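Long-range contacts in SIR4-interacting protein SIF2 (Saccharomyces cerevisiae, PDB 1R5M), which acts as a transcriptional corepressor within the Set3C histone deacetylase complex, antagonizes telomeric silencing and may recruit SIR4 to other sites: residues G227-Y232 with G248-L253; I244-P249 with D268-I273; L261-S266 with V293-V298; Y286-S291 with R313-K318. One frame throughout, in Å; residues are numbered along the deposited sequence.

Contact 1 (G227-Y232 with G248-L253); sequences GAIFVY and GPISVL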
loop_
_atom_site.group_PDB
_atom_site.type_symbol
_atom_site.label_atom_id
_atom_site.label_comp_id
_atom_site.label_asym_id
_atom_site.label_seq_id
_atom_site.Cartn_x
_atom_site.Cartn_y
_atom_site.Cartn_z
ATOM N N GLY A 227 13.976 -9.474 -11.577
ATOM C CA GLY A 227 13.282 -8.223 -11.842
ATOM C C GLY A 227 12.168 -8.247 -12.873
ATOM O O GLY A 227 11.551 -7.215 -13.144
ATOM N N ALA A 228 11.898 -9.406 -13.458
ATOM C CA ALA A 228 10.838 -9.494 -14.449
ATOM C C ALA A 228 9.484 -9.429 -13.758
ATOM O O ALA A 228 9.374 -9.704 -12.564
ATOM C CB ALA A 228 10.957 -10.799 -15.234
ATOM N N ILE A 229 8.465 -9.033 -14.512
ATOM C CA ILE A 229 7.097 -8.983 -14.002
ATOM C C ILE A 229 6.310 -9.914 -14.918
ATOM O O ILE A 229 6.244 -9.694 -16.127
ATOM C CB ILE A 229 6.502 -7.560 -14.083
ATOM C CG1 ILE A 229 7.295 -6.612 -13.178
ATOM C CG2 ILE A 229 5.028 -7.587 -13.663
ATOM C CD1 ILE A 229 7.067 -5.137 -13.487
ATOM N N PHE A 230 5.735 -10.965 -14.343
ATOM C CA PHE A 230 4.967 -11.938 -15.115
ATOM C C PHE A 230 3.492 -11.559 -15.186
ATOM O O PHE A 230 2.905 -11.134 -14.190
ATOM C CB PHE A 230 5.107 -13.330 -14.484
ATOM C CG PHE A 230 6.417 -14.016 -14.782
ATOM C CD1 PHE A 230 7.553 -13.287 -15.126
ATOM C CD2 PHE A 230 6.516 -15.401 -14.690
ATOM C CE1 PHE A 230 8.768 -13.929 -15.376
ATOM C CE2 PHE A 230 7.725 -16.052 -14.937
ATOM C CZ PHE A 230 8.854 -15.313 -15.280
ATOM N N VAL A 231 2.898 -11.716 -16.366
ATOM C CA VAL A 231 1.487 -11.395 -16.563
ATOM C C VAL A 231 0.711 -12.700 -16.696
ATOM O O VAL A 231 1.150 -13.619 -17.392
ATOM C CB VAL A 231 1.270 -10.554 -17.844
ATOM C CG1 VAL A 231 -0.168 -10.054 -17.902
ATOM C CG2 VAL A 231 2.249 -9.382 -17.875
ATOM N N TYR A 232 -0.436 -12.778 -16.026
ATOM C CA TYR A 232 -1.266 -13.978 -16.061
ATOM C C TYR A 232 -2.741 -13.699 -16.297
ATOM O O TYR A 232 -3.229 -12.590 -16.088
ATOM C CB TYR A 232 -1.180 -14.748 -14.743
ATOM C CG TYR A 232 0.167 -15.319 -14.402
ATOM C CD1 TYR A 232 1.113 -14.565 -13.710
ATOM C CD2 TYR A 232 0.489 -16.631 -14.742
ATOM C CE1 TYR A 232 2.346 -15.105 -13.359
ATOM C CE2 TYR A 232 1.719 -17.182 -14.398
ATOM C CZ TYR A 232 2.641 -16.413 -13.705
ATOM O OH TYR A 232 3.853 -16.955 -13.352
ATOM N N GLY A 248 16.109 -5.369 -10.364
ATOM C CA GLY A 248 16.057 -5.674 -8.947
ATOM C C GLY A 248 14.646 -6.028 -8.518
ATOM O O GLY A 248 13.720 -5.911 -9.319
ATOM N N PRO A 249 14.449 -6.464 -7.264
ATOM C CA PRO A 249 13.122 -6.830 -6.760
ATOM C C PRO A 249 12.061 -5.762 -7.024
ATOM O O PRO A 249 12.351 -4.563 -7.022
ATOM C CB PRO A 249 13.372 -7.050 -5.273
ATOM C CG PRO A 249 14.762 -7.624 -5.269
ATOM C CD PRO A 249 15.482 -6.717 -6.241
ATOM N N ILE A 250 10.831 -6.213 -7.248
ATOM C CA ILE A 250 9.711 -5.322 -7.526
ATOM C C ILE A 250 9.054 -4.897 -6.215
ATOM O O ILE A 250 8.518 -5.726 -5.481
ATOM C CB ILE A 250 8.674 -6.028 -8.428
ATOM C CG1 ILE A 250 9.352 -6.528 -9.709
ATOM C CG2 ILE A 250 7.540 -5.075 -8.763
ATOM C CD1 ILE A 250 10.023 -5.434 -10.533
ATOM N N SER A 251 9.094 -3.599 -5.933
ATOM C CA SER A 251 8.545 -3.057 -4.693
ATOM C C SER A 251 7.130 -2.505 -4.810
ATOM O O SER A 251 6.412 -2.415 -3.813
ATOM C CB SER A 251 9.468 -1.954 -4.170
ATOM O OG SER A 251 9.621 -0.927 -5.137
ATOM N N VAL A 252 6.730 -2.138 -6.023
ATOM C CA VAL A 252 5.406 -1.564 -6.239
ATOM C C VAL A 252 4.819 -1.953 -7.587
ATOM O O VAL A 252 5.519 -1.966 -8.594
ATOM C CB VAL A 252 5.456 -0.012 -6.224
ATOM C CG1 VAL A 252 4.048 0.561 -6.372
ATOM C CG2 VAL A 252 6.122 0.489 -4.946
ATOM N N LEU A 253 3.526 -2.260 -7.589
ATOM C CA LEU A 253 2.793 -2.575 -8.811
ATOM C C LEU A 253 1.427 -1.913 -8.651
ATOM O O LEU A 253 0.638 -2.296 -7.786
ATOM C CB LEU A 253 2.647 -4.090 -9.006
ATOM C CG LEU A 253 3.936 -4.802 -9.432
ATOM C CD1 LEU A 253 3.730 -6.299 -9.370
ATOM C CD2 LEU A 253 4.330 -4.375 -10.847
#
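The flat groups that meet across the contact between Gly227 and Gly248 are peptide units, and no aromatic ring bridges the segments. Gly248 O rests 3.5 Å from Gly227 CA, and Gly227 O lies 3.5 Å from Ile250 CD1. Within the segment 227-232, Tyr232 OH sits at the edge of the Phe230 ring, in its plane. Gly227 has a positive phi (80°); a side chain there would press on the carbonyl O of the residue before, and its CB would come within 3.2 Å of Gly248 N. The rest of the contact is apolar. Ile229 and Ile250 cross at about a right angle, with Ile229 CG1 4.0 Å from Ile250 CD1. At Ile250 a chi2 of -59° bends the longer branch at CG1 and turns CD1 toward segment 227-232, where it meets both Gly227 O and that Ile229 methylene. Ile229 runs on in extended form (chi2 163°), and its CD1 meets Leu253 CD2 at 3.9 Å, the two side chains sliding past each other in opposite directions. Around this buried cluster, Ile229 also packs on Val221 and Ser264, and Ile250 on Pro223. Ser251 and Val252 both face Ala265, a classic beta bulge on strand 250-256, while Leu253 N is hydrogen-bonded to Asp211 OD2. The segment 227-232 enters the third strand of the WD 4 sheet, and 248-253 the first strand of the WD 5 sheet. Such an apolar seam between neighbouring four-stranded sheets is the blade-to-blade packing of a WD40 beta-propeller.

Contact 2 (I244-P249 with D268-I273); sequences IGHHGP and DGTLRI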
loop_
_atom_site.group_PDB
_atom_site.type_symbol
_atom_site.label_atom_id
_atom_site.label_comp_id
_atom_site.label_asym_id
_atom_site.label_seq_id
_atom_site.Cartn_x
_atom_site.Cartn_y
_atom_site.Cartn_z
ATOM N N ILE A 244 9.906 -7.281 -19.147
ATOM C CA ILE A 244 11.328 -7.273 -18.823
ATOM C C ILE A 244 11.920 -5.870 -18.850
ATOM O O ILE A 244 11.706 -5.116 -19.797
ATOM C CB ILE A 244 12.120 -8.157 -19.817
ATOM C CG1 ILE A 244 11.525 -9.569 -19.854
ATOM C CG2 ILE A 244 13.588 -8.209 -19.414
ATOM C CD1 ILE A 244 11.551 -10.291 -18.523
ATOM N N GLY A 245 12.670 -5.533 -17.807
ATOM C CA GLY A 245 13.281 -4.217 -17.737
ATOM C C GLY A 245 13.979 -3.928 -16.420
ATOM O O GLY A 245 15.110 -3.446 -16.407
ATOM N N HIS A 246 13.314 -4.215 -15.305
ATOM C CA HIS A 246 13.910 -3.967 -13.994
ATOM C C HIS A 246 15.091 -4.886 -13.700
ATOM O O HIS A 246 15.154 -6.011 -14.203
ATOM C CB HIS A 246 12.855 -4.116 -12.895
ATOM C CG HIS A 246 11.898 -2.968 -12.819
ATOM N ND1 HIS A 246 12.305 -1.680 -12.543
ATOM C CD2 HIS A 246 10.552 -2.917 -12.960
ATOM C CE1 HIS A 246 11.250 -0.884 -12.516
ATOM N NE2 HIS A 246 10.174 -1.610 -12.764
ATOM N N HIS A 247 16.022 -4.401 -12.882
ATOM C CA HIS A 247 17.207 -5.175 -12.524
ATOM C C HIS A 247 17.243 -5.518 -11.039
ATOM O O HIS A 247 18.283 -5.910 -10.510
ATOM C CB HIS A 247 18.482 -4.402 -12.880
ATOM C CG HIS A 247 18.520 -3.911 -14.293
ATOM N ND1 HIS A 247 17.725 -2.880 -14.745
ATOM C CD2 HIS A 247 19.261 -4.310 -15.355
ATOM C CE1 HIS A 247 17.975 -2.664 -16.024
ATOM N NE2 HIS A 247 18.903 -3.518 -16.418
ATOM N N GLY A 248 16.109 -5.369 -10.364
ATOM C CA GLY A 248 16.057 -5.674 -8.947
ATOM C C GLY A 248 14.646 -6.028 -8.518
ATOM O O GLY A 248 13.720 -5.911 -9.319
ATOM N N PRO A 249 14.449 -6.464 -7.264
ATOM C CA PRO A 249 13.122 -6.830 -6.760
ATOM C C PRO A 249 12.061 -5.762 -7.024
ATOM O O PRO A 249 12.351 -4.563 -7.022
ATOM C CB PRO A 249 13.372 -7.050 -5.273
ATOM C CG PRO A 249 14.762 -7.624 -5.269
ATOM C CD PRO A 249 15.482 -6.717 -6.241
ATOM N N ASP A 268 15.898 -1.376 -7.838
ATOM C CA ASP A 268 16.905 -0.846 -8.753
ATOM C C ASP A 268 16.868 0.673 -8.866
ATOM O O ASP A 268 17.630 1.263 -9.633
ATOM C CB ASP A 268 16.817 -1.505 -10.150
ATOM C CG ASP A 268 15.581 -1.094 -10.957
ATOM O OD1 ASP A 268 14.881 -0.130 -10.589
ATOM O OD2 ASP A 268 15.332 -1.749 -11.994
ATOM N N GLY A 269 15.990 1.298 -8.086
ATOM C CA GLY A 269 15.892 2.747 -8.074
ATOM C C GLY A 269 15.140 3.404 -9.215
ATOM O O GLY A 269 15.214 4.621 -9.382
ATOM N N THR A 270 14.405 2.617 -9.992
ATOM C CA THR A 270 13.664 3.184 -11.110
ATOM C C THR A 270 12.185 2.853 -11.084
ATOM O O THR A 270 11.744 1.924 -10.402
ATOM C CB THR A 270 14.179 2.675 -12.471
ATOM O OG1 THR A 270 13.847 1.287 -12.620
ATOM C CG2 THR A 270 15.687 2.852 -12.581
ATOM N N LEU A 271 11.433 3.646 -11.835
ATOM C CA LEU A 271 10.009 3.429 -12.018
ATOM C C LEU A 271 9.865 3.102 -13.490
ATOM O O LEU A 271 10.587 3.648 -14.324
ATOM C CB LEU A 271 9.198 4.697 -11.765
ATOM C CG LEU A 271 9.142 5.307 -10.375
ATOM C CD1 LEU A 271 8.179 6.485 -10.410
ATOM C CD2 LEU A 271 8.687 4.266 -9.363
ATOM N N ARG A 272 8.951 2.202 -13.812
ATOM C CA ARG A 272 8.684 1.890 -15.205
ATOM C C ARG A 272 7.176 1.953 -15.411
ATOM O O ARG A 272 6.397 1.701 -14.486
ATOM C CB ARG A 272 9.247 0.513 -15.586
ATOM C CG ARG A 272 10.750 0.549 -15.900
ATOM C CD ARG A 272 11.298 -0.830 -16.256
ATOM N NE ARG A 272 12.750 -0.824 -16.457
ATOM C CZ ARG A 272 13.357 -0.571 -17.614
ATOM N NH1 ARG A 272 12.649 -0.298 -18.702
ATOM N NH2 ARG A 272 14.684 -0.598 -17.685
ATOM N N ILE A 273 6.776 2.337 -16.618
ATOM C CA ILE A 273 5.367 2.436 -16.990
ATOM C C ILE A 273 5.194 1.432 -18.120
ATOM O O ILE A 273 5.948 1.460 -19.095
ATOM C CB ILE A 273 5.011 3.852 -17.510
ATOM C CG1 ILE A 273 5.345 4.912 -16.451
ATOM C CG2 ILE A 273 3.535 3.912 -17.876
ATOM C CD1 ILE A 273 4.565 4.784 -15.155
#
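Gly248 and Asp268 bring the two backbones to 4.9 Å between their CA atoms, where the loop before strand 250-256 passes the turn leading into strand 271-274. The touching parts run 146° apart. Asp268 CG takes the crowded position between backbone N and carbonyl carbon (chi1 71°), with the side chain directed at the loop. Its OD2 accepts two bonds: His246 ND1 arrives on the syn side at 3.1 Å, with the oxygen in the plane of the imidazole, and His247 N on the anti side at 2.9 Å, nearly straight (167°). OD1 stays within its own turn, taking Thr270 OG1 at 2.7 Å and, closing an Asx turn, Thr270 N at 2.9 Å. Arg272 CD stands over the centre of the His246 ring, a CH-pi contact 3.7 Å from the centroid. Farther on, Gly245 CA lies on one face of the guanidinium, whose NH1 is hydrogen-bonded to Ser281 OG. An alanine in place of Asp268 would probably leave His246 ND1 and His247 N without their acceptor and the imidazole freer to turn. His246 NE2 pairs with Ser264 OG, which gives the Asp-His-Ser part of the structural tetrad of WD40 blades. Gripped by four donors, the carboxylate is probably ionised, which would suit a donating ND1; bonds at both nitrogens fix the ring's rotation.

Contact 3 (L261-S266 with V293-V298); sequences LLLSAS and VSASWV
Leu263 and Trp297 meet where two blades of the WD40 beta-propeller lie against each other: strand 261-266 is the second of the WD 5 sheet and 292-298 the first of WD 6. The strand axes run antiparallel at 164°, with a closest approach of 7.5 Å. At the root of Leu263, CB touches the indole at Trp297 NE1, 3.5 Å away, with CE2 close behind. With CG anti to the backbone N (chi1 160°), the side chain heads for strand 292-298, and at its tip CD2 lies over one face of the indole, 3.8 Å from Ser296 C, and reaches the methyl of Ala295 CB at 4.0 Å. The six-membered ring of Trp297 goes to Leu261 instead: CZ2 lies 3.5 Å from Leu261 O, and CH2 3.7 Å from Leu261 CB. The polar corner of the indole, NE1, is hydrogen-bonded to Glu254 O on the neighbouring strand of WD 5, tying the two blades together. An alanine in place of Trp297 would probably leave Glu254 O without this donor and open a gap beside Leu261 and Leu263. Toward the other end of the seam, Ala265 CB and Ala295 CB face each other at 4.2 Å.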
loop_
_atom_site.group_PDB
_atom_site.type_symbol
_atom_site.label_atom_id
_atom_site.label_comp_id
_atom_site.label_asym_id
_atom_site.label_seq_id
_atom_site.Cartn_x
_atom_site.Cartn_y
_atom_site.Cartn_z
ATOM N N LEU A 261 -2.495 1.697 -17.889
ATOM C CA LEU A 261 -1.053 1.547 -17.766
ATOM C C LEU A 261 -0.682 1.007 -16.396
ATOM O O LEU A 261 -1.350 1.290 -15.403
ATOM C CB LEU A 261 -0.353 2.892 -17.971
ATOM C CG LEU A 261 -0.523 3.565 -19.336
ATOM C CD1 LEU A 261 0.157 4.926 -19.312
ATOM C CD2 LEU A 261 0.078 2.690 -20.429
ATOM N N LEU A 262 0.389 0.223 -16.362
ATOM C CA LEU A 262 0.890 -0.351 -15.123
ATOM C C LEU A 262 2.125 0.414 -14.678
ATOM O O LEU A 262 3.040 0.641 -15.469
ATOM C CB LEU A 262 1.276 -1.817 -15.327
ATOM C CG LEU A 262 1.966 -2.485 -14.130
ATOM C CD1 LEU A 262 0.965 -2.658 -12.990
ATOM C CD2 LEU A 262 2.535 -3.832 -14.551
ATOM N N LEU A 263 2.138 0.820 -13.413
ATOM C CA LEU A 263 3.279 1.515 -12.832
ATOM C C LEU A 263 4.013 0.500 -11.966
ATOM O O LEU A 263 3.389 -0.200 -11.167
ATOM C CB LEU A 263 2.813 2.680 -11.950
ATOM C CG LEU A 263 3.822 3.191 -10.912
ATOM C CD1 LEU A 263 4.990 3.887 -11.601
ATOM C CD2 LEU A 263 3.121 4.156 -9.967
ATOM N N SER A 264 5.326 0.390 -12.142
ATOM C CA SER A 264 6.109 -0.518 -11.314
ATOM C C SER A 264 7.289 0.244 -10.719
ATOM O O SER A 264 7.771 1.214 -11.304
ATOM C CB SER A 264 6.620 -1.712 -12.136
ATOM O OG SER A 264 7.491 -1.298 -13.176
ATOM N N ALA A 265 7.716 -0.170 -9.531
ATOM C CA ALA A 265 8.869 0.442 -8.875
ATOM C C ALA A 265 9.757 -0.716 -8.463
ATOM O O ALA A 265 9.270 -1.823 -8.206
ATOM C CB ALA A 265 8.443 1.245 -7.655
ATOM N N SER A 266 11.059 -0.470 -8.389
ATOM C CA SER A 266 11.992 -1.533 -8.051
ATOM C C SER A 266 13.117 -1.094 -7.125
ATOM O O SER A 266 13.370 0.100 -6.949
ATOM C CB SER A 266 12.592 -2.092 -9.344
ATOM O OG SER A 266 13.684 -2.957 -9.090
ATOM N N VAL A 293 10.502 2.943 -2.097
ATOM C CA VAL A 293 9.635 2.267 -1.140
ATOM C C VAL A 293 8.149 2.323 -1.467
ATOM O O VAL A 293 7.405 1.405 -1.123
ATOM C CB VAL A 293 9.865 2.812 0.290
ATOM C CG1 VAL A 293 11.319 2.597 0.691
ATOM C CG2 VAL A 293 9.511 4.288 0.358
ATOM N N SER A 294 7.716 3.389 -2.134
ATOM C CA SER A 294 6.310 3.535 -2.498
ATOM C C SER A 294 6.185 4.372 -3.763
ATOM O O SER A 294 7.043 5.205 -4.049
ATOM C CB SER A 294 5.522 4.237 -1.382
ATOM O OG SER A 294 5.713 3.621 -0.119
ATOM N N ALA A 295 5.114 4.145 -4.517
ATOM C CA ALA A 295 4.843 4.903 -5.733
ATOM C C ALA A 295 3.353 4.827 -6.032
ATOM O O ALA A 295 2.709 3.809 -5.773
ATOM C CB ALA A 295 5.646 4.350 -6.907
ATOM N N SER A 296 2.812 5.910 -6.579
ATOM C CA SER A 296 1.392 5.986 -6.896
ATOM C C SER A 296 1.129 6.798 -8.146
ATOM O O SER A 296 1.944 7.625 -8.561
ATOM C CB SER A 296 0.615 6.671 -5.760
ATOM O OG SER A 296 0.691 5.967 -4.539
ATOM N N TRP A 297 -0.036 6.563 -8.734
ATOM C CA TRP A 297 -0.461 7.331 -9.882
ATOM C C TRP A 297 -0.997 8.641 -9.331
ATOM O O TRP A 297 -1.580 8.677 -8.244
ATOM C CB TRP A 297 -1.595 6.623 -10.631
ATOM C CG TRP A 297 -1.127 5.553 -11.531
ATOM C CD1 TRP A 297 -1.090 4.213 -11.271
ATOM C CD2 TRP A 297 -0.576 5.728 -12.834
ATOM N NE1 TRP A 297 -0.545 3.542 -12.339
ATOM C CE2 TRP A 297 -0.218 4.449 -13.313
ATOM C CE3 TRP A 297 -0.347 6.846 -13.648
ATOM C CZ2 TRP A 297 0.360 4.255 -14.571
ATOM C CZ3 TRP A 297 0.228 6.655 -14.901
ATOM C CH2 TRP A 297 0.575 5.366 -15.350
ATOM N N VAL A 298 -0.773 9.717 -10.072
ATOM C CA VAL A 298 -1.286 11.030 -9.705
ATOM C C VAL A 298 -2.070 11.387 -10.958
ATOM O O VAL A 298 -1.529 11.934 -11.920
ATOM C CB VAL A 298 -0.157 12.048 -9.470
ATOM C CG1 VAL A 298 -0.752 13.414 -9.159
ATOM C CG2 VAL A 298 0.726 11.584 -8.313
#

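Contact 4 (Y286-S291 with R313-K318); sequences YGHSQS and RLWSLK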
loop_
_atom_site.group_PDB
_atom_site.type_symbol
_atom_site.label_atom_id
_atom_site.label_comp_id
_atom_site.label_asym_id
_atom_site.label_seq_id
_atom_site.Cartn_x
_atom_site.Cartn_y
_atom_site.Cartn_z
ATOM N N TYR A 286 14.666 7.401 -14.186
ATOM C CA TYR A 286 15.877 7.328 -13.371
ATOM C C TYR A 286 15.973 8.601 -12.539
ATOM O O TYR A 286 15.521 9.664 -12.961
ATOM C CB TYR A 286 17.139 7.249 -14.240
ATOM C CG TYR A 286 17.295 5.983 -15.046
ATOM C CD1 TYR A 286 16.795 5.893 -16.344
ATOM C CD2 TYR A 286 17.944 4.873 -14.508
ATOM C CE1 TYR A 286 16.939 4.726 -17.092
ATOM C CE2 TYR A 286 18.094 3.703 -15.243
ATOM C CZ TYR A 286 17.588 3.635 -16.533
ATOM O OH TYR A 286 17.729 2.475 -17.257
ATOM N N GLY A 287 16.578 8.492 -11.364
ATOM C CA GLY A 287 16.727 9.658 -10.513
ATOM C C GLY A 287 16.976 9.284 -9.070
ATOM O O GLY A 287 17.891 9.812 -8.429
ATOM N N HIS A 288 16.155 8.384 -8.543
ATOM C CA HIS A 288 16.319 7.946 -7.166
ATOM C C HIS A 288 17.671 7.258 -7.021
ATOM O O HIS A 288 18.082 6.492 -7.892
ATOM C CB HIS A 288 15.186 6.998 -6.774
ATOM C CG HIS A 288 13.910 7.700 -6.425
ATOM N ND1 HIS A 288 13.814 8.586 -5.372
ATOM C CD2 HIS A 288 12.676 7.640 -6.980
ATOM C CE1 HIS A 288 12.575 9.038 -5.292
ATOM N NE2 HIS A 288 11.864 8.480 -6.256
ATOM N N SER A 289 18.364 7.544 -5.923
ATOM C CA SER A 289 19.681 6.967 -5.682
ATOM C C SER A 289 19.638 5.729 -4.797
ATOM O O SER A 289 20.661 5.084 -4.565
ATOM C CB SER A 289 20.606 8.016 -5.062
ATOM O OG SER A 289 20.083 8.499 -3.837
ATOM N N GLN A 290 18.451 5.405 -4.294
ATOM C CA GLN A 290 18.276 4.230 -3.453
ATOM C C GLN A 290 16.925 3.600 -3.770
ATOM O O GLN A 290 16.149 4.145 -4.554
ATOM C CB GLN A 290 18.350 4.606 -1.971
ATOM C CG GLN A 290 19.624 5.353 -1.592
ATOM C CD GLN A 290 19.793 5.510 -0.093
ATOM O OE1 GLN A 290 20.549 6.364 0.370
ATOM N NE2 GLN A 290 19.101 4.675 0.675
ATOM N N SER A 291 16.654 2.454 -3.157
ATOM C CA SER A 291 15.409 1.731 -3.379
ATOM C C SER A 291 14.165 2.594 -3.226
ATOM O O SER A 291 14.085 3.445 -2.338
ATOM C CB SER A 291 15.315 0.547 -2.416
ATOM O OG SER A 291 16.396 -0.346 -2.607
ATOM N N ARG A 313 9.556 12.312 -5.536
ATOM C CA ARG A 313 9.663 12.792 -6.904
ATOM C C ARG A 313 8.378 12.619 -7.693
ATOM O O ARG A 313 7.765 11.550 -7.676
ATOM C CB ARG A 313 10.816 12.073 -7.610
ATOM C CG ARG A 313 12.164 12.330 -6.943
ATOM C CD ARG A 313 13.293 11.513 -7.548
ATOM N NE ARG A 313 14.507 11.636 -6.743
ATOM C CZ ARG A 313 15.602 12.279 -7.130
ATOM N NH1 ARG A 313 15.650 12.859 -8.323
ATOM N NH2 ARG A 313 16.648 12.351 -6.317
ATOM N N LEU A 314 7.976 13.690 -8.370
ATOM C CA LEU A 314 6.770 13.698 -9.198
ATOM C C LEU A 314 7.246 13.673 -10.645
ATOM O O LEU A 314 8.038 14.526 -11.065
ATOM C CB LEU A 314 5.948 14.962 -8.927
ATOM C CG LEU A 314 4.659 15.125 -9.736
ATOM C CD1 LEU A 314 3.650 14.055 -9.334
ATOM C CD2 LEU A 314 4.084 16.511 -9.490
ATOM N N TRP A 315 6.756 12.697 -11.403
ATOM C CA TRP A 315 7.170 12.511 -12.789
ATOM C C TRP A 315 6.049 12.754 -13.791
ATOM O O TRP A 315 4.894 12.437 -13.527
ATOM C CB TRP A 315 7.696 11.083 -12.978
ATOM C CG TRP A 315 8.609 10.589 -11.875
ATOM C CD1 TRP A 315 8.237 10.029 -10.683
ATOM C CD2 TRP A 315 10.039 10.575 -11.893
ATOM N NE1 TRP A 315 9.353 9.658 -9.961
ATOM C CE2 TRP A 315 10.470 9.984 -10.684
ATOM C CE3 TRP A 315 11.001 11.004 -12.818
ATOM C CZ2 TRP A 315 11.823 9.809 -10.378
ATOM C CZ3 TRP A 315 12.344 10.831 -12.512
ATOM C CH2 TRP A 315 12.742 10.239 -11.303
ATOM N N SER A 316 6.410 13.305 -14.948
ATOM C CA SER A 316 5.452 13.587 -16.014
ATOM C C SER A 316 5.576 12.583 -17.156
ATOM O O SER A 316 6.652 12.417 -17.731
ATOM C CB SER A 316 5.682 14.996 -16.568
ATOM O OG SER A 316 4.974 15.194 -17.785
ATOM N N LEU A 317 4.482 11.902 -17.483
ATOM C CA LEU A 317 4.509 10.955 -18.593
ATOM C C LEU A 317 4.459 11.713 -19.919
ATOM O O LEU A 317 5.102 11.320 -20.890
ATOM C CB LEU A 317 3.328 9.979 -18.512
ATOM C CG LEU A 317 3.537 8.734 -17.642
ATOM C CD1 LEU A 317 3.678 9.129 -16.176
ATOM C CD2 LEU A 317 2.360 7.790 -17.830
ATOM N N LYS A 318 3.708 12.812 -19.949
ATOM C CA LYS A 318 3.574 13.604 -21.167
ATOM C C LYS A 318 4.880 14.245 -21.610
ATOM O O LYS A 318 5.135 14.370 -22.805
ATOM C CB LYS A 318 2.502 14.684 -20.978
ATOM C CG LYS A 318 1.098 14.108 -20.852
ATOM C CD LYS A 318 0.083 15.137 -20.389
ATOM C CE LYS A 318 -0.196 16.193 -21.437
ATOM N NZ LYS A 318 -1.269 17.118 -20.957
#
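His288 and Arg313 are brought together by matching first torsions: CG lies anti to the carbonyl carbon in both, at chi1 -80° in His288 and -61° in Arg313. From CG to NE the arginine chain is extended, and the two side chains slide past each other in opposite directions. Arg313 CD thus stands over one face of the imidazole, a CH-pi contact 3.6 Å from the ring centroid, displaced toward the CE1 rim. The guanidinium is turned 72° from the ring and carries Gly287 O over one of its own faces, while Arg313 NE is hydrogen-bonded to Ser311 OG. Both segments belong to the WD 6 blade of the propeller, whose structural tetrad is complete here: Asp309 OD2 bonds to His288 ND1, His288 NE2 to Ser305 OG, and Ser305 OG to Trp315 NE1. Trp315 meets the loop with its edge. Its CH2 is 3.3 Å from Tyr286 O, and CZ2 is 4.1 Å from His288 CD2. Gly287 CA lies near the plane of the same indole, 4.1 Å from CH2. A side chain at Gly287 would collide there, since its CB would fall 2.8 Å from Trp315 CH2.

In the fold
The four contacts follow one arc of the propeller, from WD 4 through WD 5 to WD 6. Contacts 1 and 3 join neighbouring blades, whereas contacts 2 and 4 each close a loop onto the third strand of its own blade. Centres of contacts 1 and 2 lie about 8 Å apart, those of 3 and 4 about 10 Å; contacts 1 and 4, at about 17 Å, do not touch. Contact 1 closes before contacts 3 and 4 open, while 3 alternates along the chain with both 2 and 4. Strands 250-256, 261-266 and 271-274 of one sheet carry contacts 1, 3 and 2; contact 1 joins this blade to WD 4 and contact 3 to WD 6, building the WD40 domain.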